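Local coordinates for large ribosomal subunit protein uL10 (Thermotoga maritima, PDB 1ZAV), which forms part of the ribosomal stalk, binding large-subunit rRNA and L7/L12 dimers, and probably has a central role in the ribosome's interaction with GTP-bound translation factors, at residues 23-33 with 113-124. Residues are numbered along the deposited sequence; the frame is centred on the assembly and turned at random.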
# COMPACT_ATOMS: atom_id res chain seq x y z
N SER A 23 -19.27 14.98 7.15
CA SER A 23 -18.31 13.91 6.87
C SER A 23 -16.92 14.39 7.29
O SER A 23 -15.96 13.62 7.30
CB SER A 23 -18.33 13.56 5.38
OG SER A 23 -17.82 14.62 4.59
N LEU A 24 -16.84 15.66 7.65
CA LEU A 24 -15.59 16.27 8.10
C LEU A 24 -15.88 17.46 8.99
O LEU A 24 -16.80 18.24 8.74
CB LEU A 24 -14.75 16.74 6.89
CG LEU A 24 -13.61 17.71 7.26
CD1 LEU A 24 -12.55 16.95 8.04
CD2 LEU A 24 -12.98 18.33 6.01
N ILE A 25 -15.10 17.56 10.06
CA ILE A 25 -15.15 18.66 11.00
C ILE A 25 -13.67 18.86 11.32
O ILE A 25 -13.04 17.99 11.92
CB ILE A 25 -15.92 18.31 12.32
CG1 ILE A 25 -17.39 18.02 12.02
CG2 ILE A 25 -15.84 19.49 13.29
CD1 ILE A 25 -18.20 17.56 13.25
N LEU A 26 -13.10 19.97 10.87
CA LEU A 26 -11.70 20.27 11.13
C LEU A 26 -11.62 21.60 11.87
O LEU A 26 -12.22 22.60 11.47
CB LEU A 26 -10.90 20.30 9.82
CG LEU A 26 -9.40 20.59 9.92
CD1 LEU A 26 -8.66 20.06 8.70
CD2 LEU A 26 -9.19 22.08 10.07
N PHE A 27 -10.88 21.60 12.98
CA PHE A 27 -10.75 22.79 13.81
C PHE A 27 -9.48 23.53 13.49
O PHE A 27 -8.40 22.95 13.53
CB PHE A 27 -10.77 22.37 15.27
CG PHE A 27 -12.00 21.60 15.64
CD1 PHE A 27 -13.17 22.27 15.98
CD2 PHE A 27 -11.99 20.21 15.64
CE1 PHE A 27 -14.33 21.55 16.32
CE2 PHE A 27 -13.14 19.48 15.97
CZ PHE A 27 -14.31 20.16 16.31
N ALA A 28 -9.62 24.82 13.21
CA ALA A 28 -8.48 25.68 12.85
C ALA A 28 -8.38 26.99 13.61
O ALA A 28 -9.39 27.61 13.97
CB ALA A 28 -8.53 25.97 11.35
N ASP A 29 -7.14 27.42 13.84
CA ASP A 29 -6.85 28.69 14.49
C ASP A 29 -6.77 29.65 13.32
O ASP A 29 -5.86 29.54 12.50
CB ASP A 29 -5.50 28.62 15.20
CG ASP A 29 -5.04 29.97 15.73
OD1 ASP A 29 -5.59 31.01 15.31
OD2 ASP A 29 -4.11 29.99 16.57
N PHE A 30 -7.71 30.59 13.22
CA PHE A 30 -7.73 31.53 12.11
C PHE A 30 -7.43 32.97 12.56
O PHE A 30 -7.69 33.93 11.83
CB PHE A 30 -9.08 31.46 11.40
CG PHE A 30 -9.07 31.98 9.99
CD1 PHE A 30 -8.27 31.38 9.02
CD2 PHE A 30 -9.87 33.06 9.62
CE1 PHE A 30 -8.26 31.84 7.70
CE2 PHE A 30 -9.87 33.54 8.30
CZ PHE A 30 -9.06 32.93 7.35
N LEU A 31 -6.88 33.09 13.77
CA LEU A 31 -6.54 34.40 14.33
C LEU A 31 -5.51 35.10 13.45
O LEU A 31 -4.62 34.47 12.90
CB LEU A 31 -5.96 34.23 15.74
CG LEU A 31 -6.89 33.64 16.80
CD1 LEU A 31 -6.10 33.32 18.06
CD2 LEU A 31 -8.00 34.64 17.11
N GLY A 32 -5.66 36.42 13.30
CA GLY A 32 -4.71 37.17 12.50
C GLY A 32 -4.99 37.26 11.01
O GLY A 32 -4.49 38.17 10.34
N PHE A 33 -5.75 36.31 10.49
CA PHE A 33 -6.11 36.31 9.08
C PHE A 33 -7.11 37.44 8.83
O PHE A 33 -7.88 37.81 9.72
CB PHE A 33 -6.75 34.97 8.70
CG PHE A 33 -5.76 33.84 8.54
CD1 PHE A 33 -5.15 33.61 7.31
CD2 PHE A 33 -5.46 33.01 9.61
CE1 PHE A 33 -4.25 32.55 7.16
CE2 PHE A 33 -4.56 31.96 9.46
CZ PHE A 33 -3.96 31.73 8.23
N ARG A 113 -1.52 25.21 13.35
CA ARG A 113 -2.72 26.00 13.60
C ARG A 113 -3.92 25.18 13.08
O ARG A 113 -5.08 25.53 13.31
CB ARG A 113 -2.63 27.36 12.89
CG ARG A 113 -1.55 28.30 13.46
CD ARG A 113 -1.20 29.42 12.46
NE ARG A 113 -1.66 30.75 12.85
CZ ARG A 113 -2.91 31.05 13.17
NH1 ARG A 113 -3.25 32.29 13.51
NH2 ARG A 113 -3.83 30.10 13.16
N LEU A 114 -3.61 24.10 12.36
CA LEU A 114 -4.61 23.19 11.86
C LEU A 114 -4.60 22.06 12.89
O LEU A 114 -3.93 21.04 12.73
CB LEU A 114 -4.24 22.67 10.47
CG LEU A 114 -4.10 23.74 9.38
CD1 LEU A 114 -3.86 23.08 8.04
CD2 LEU A 114 -5.36 24.59 9.33
N LYS A 115 -5.38 22.29 13.94
CA LYS A 115 -5.47 21.42 15.11
C LYS A 115 -5.95 19.97 15.04
O LYS A 115 -5.63 19.19 15.94
CB LYS A 115 -6.28 22.17 16.16
CG LYS A 115 -5.65 23.49 16.52
CD LYS A 115 -6.31 24.16 17.71
CE LYS A 115 -7.63 24.82 17.36
NZ LYS A 115 -8.09 25.66 18.49
N GLY A 116 -6.69 19.61 14.01
CA GLY A 116 -7.20 18.25 13.90
C GLY A 116 -8.72 18.25 13.77
O GLY A 116 -9.30 19.29 13.47
N GLY A 117 -9.35 17.11 14.01
CA GLY A 117 -10.80 17.05 13.91
C GLY A 117 -11.34 15.64 13.74
O GLY A 117 -10.77 14.69 14.28
N PHE A 118 -12.43 15.51 13.01
CA PHE A 118 -13.04 14.21 12.77
C PHE A 118 -13.29 14.00 11.30
O PHE A 118 -13.85 14.87 10.61
CB PHE A 118 -14.37 14.08 13.53
CG PHE A 118 -14.23 14.22 15.01
CD1 PHE A 118 -14.25 15.47 15.62
CD2 PHE A 118 -14.07 13.09 15.81
CE1 PHE A 118 -14.10 15.60 17.00
CE2 PHE A 118 -13.92 13.20 17.19
CZ PHE A 118 -13.94 14.46 17.79
N LEU A 119 -12.89 12.84 10.80
CA LEU A 119 -13.08 12.52 9.40
C LEU A 119 -13.90 11.25 9.30
O LEU A 119 -13.48 10.19 9.76
CB LEU A 119 -11.72 12.35 8.72
CG LEU A 119 -11.65 12.60 7.21
CD1 LEU A 119 -10.19 12.54 6.76
CD2 LEU A 119 -12.47 11.56 6.45
N GLU A 120 -15.09 11.36 8.72
CA GLU A 120 -15.99 10.23 8.56
C GLU A 120 -16.16 9.49 9.89
O GLU A 120 -16.10 8.26 9.95
CB GLU A 120 -15.47 9.32 7.44
CG GLU A 120 -15.39 10.07 6.11
CD GLU A 120 -15.04 9.22 4.90
OE1 GLU A 120 -15.04 9.78 3.78
OE2 GLU A 120 -14.78 8.00 5.05
N GLY A 121 -16.37 10.26 10.95
CA GLY A 121 -16.57 9.70 12.27
C GLY A 121 -15.32 9.23 12.99
O GLY A 121 -15.41 8.56 14.02
N LYS A 122 -14.15 9.57 12.45
CA LYS A 122 -12.89 9.17 13.07
C LYS A 122 -12.09 10.39 13.48
O LYS A 122 -11.91 11.32 12.69
CB LYS A 122 -12.05 8.33 12.09
CG LYS A 122 -12.71 7.04 11.63
CD LYS A 122 -11.96 6.41 10.45
CE LYS A 122 -10.51 6.10 10.81
NZ LYS A 122 -9.78 5.45 9.68
N LYS A 123 -11.59 10.39 14.71
CA LYS A 123 -10.80 11.52 15.21
C LYS A 123 -9.40 11.50 14.59
O LYS A 123 -8.81 10.44 14.43
CB LYS A 123 -10.69 11.43 16.73
CG LYS A 123 -9.86 12.52 17.38
CD LYS A 123 -9.81 12.35 18.89
CE LYS A 123 -9.07 13.50 19.54
NZ LYS A 123 -9.04 13.40 21.02
N PHE A 124 -8.89 12.66 14.21
CA PHE A 124 -7.53 12.74 13.67
C PHE A 124 -6.83 13.91 14.34
O PHE A 124 -7.48 14.89 14.72
CB PHE A 124 -7.53 12.88 12.13
CG PHE A 124 -8.14 14.16 11.62
CD1 PHE A 124 -7.37 15.32 11.51
CD2 PHE A 124 -9.46 14.19 11.19
CE1 PHE A 124 -7.92 16.49 10.98
CE2 PHE A 124 -10.02 15.35 10.67
CZ PHE A 124 -9.24 16.51 10.56
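I25 and F118 form an antiparallel hydrogen-bonded pair: I25 N gives to F118 O at 3.0 Å, and F118 N to I25 O at 2.8 Å. Both bonds lie in the carbonyl planes. F27 N meets G116 O almost head-on, and just past strand 24-28, D29 N bonds R113 O. At the other end E120 N reaches S23 O from above its carbonyl plane. G117 faces L26; a side chain there would clash with I25 O and L26 CA.

Strand 24-28 is the middle of five antiparallel strands, between 83-88 and 114-119. A type I' turn, L119 to K122, folds 114-119 back into the hairpin with 122-125.

Apolar contacts lie on both faces. On one, L24 CD1 and L26 CD1 touch the F124 ring at its edge, each 4.0 Å away, at CE2 and CZ respectively. A28 CB meets L114 CD2, and helix 126-133 covers L114 and F124. On the opposite face, the F27 and F118 rings meet edge to edge, CE2 to CE1 at 4.1 Å.

D29 and R113 form a salt bridge, though the place of R113 NH2 is less sure; R113 NH1 to D29 OD1 (3.2 Å) is weak. D29 CG is anti to the backbone N (chi1 172°), which brings OD2 over one guanidinium face, the planes 54° apart; F33 CE2 lies over the opposite face. D29 OD1 also accepts from L31 N at 2.9 Å, an Asx turn. Without the carboxylate, as with an alanine here, R113 would probably lose this acidic partner and L31 N its acceptor.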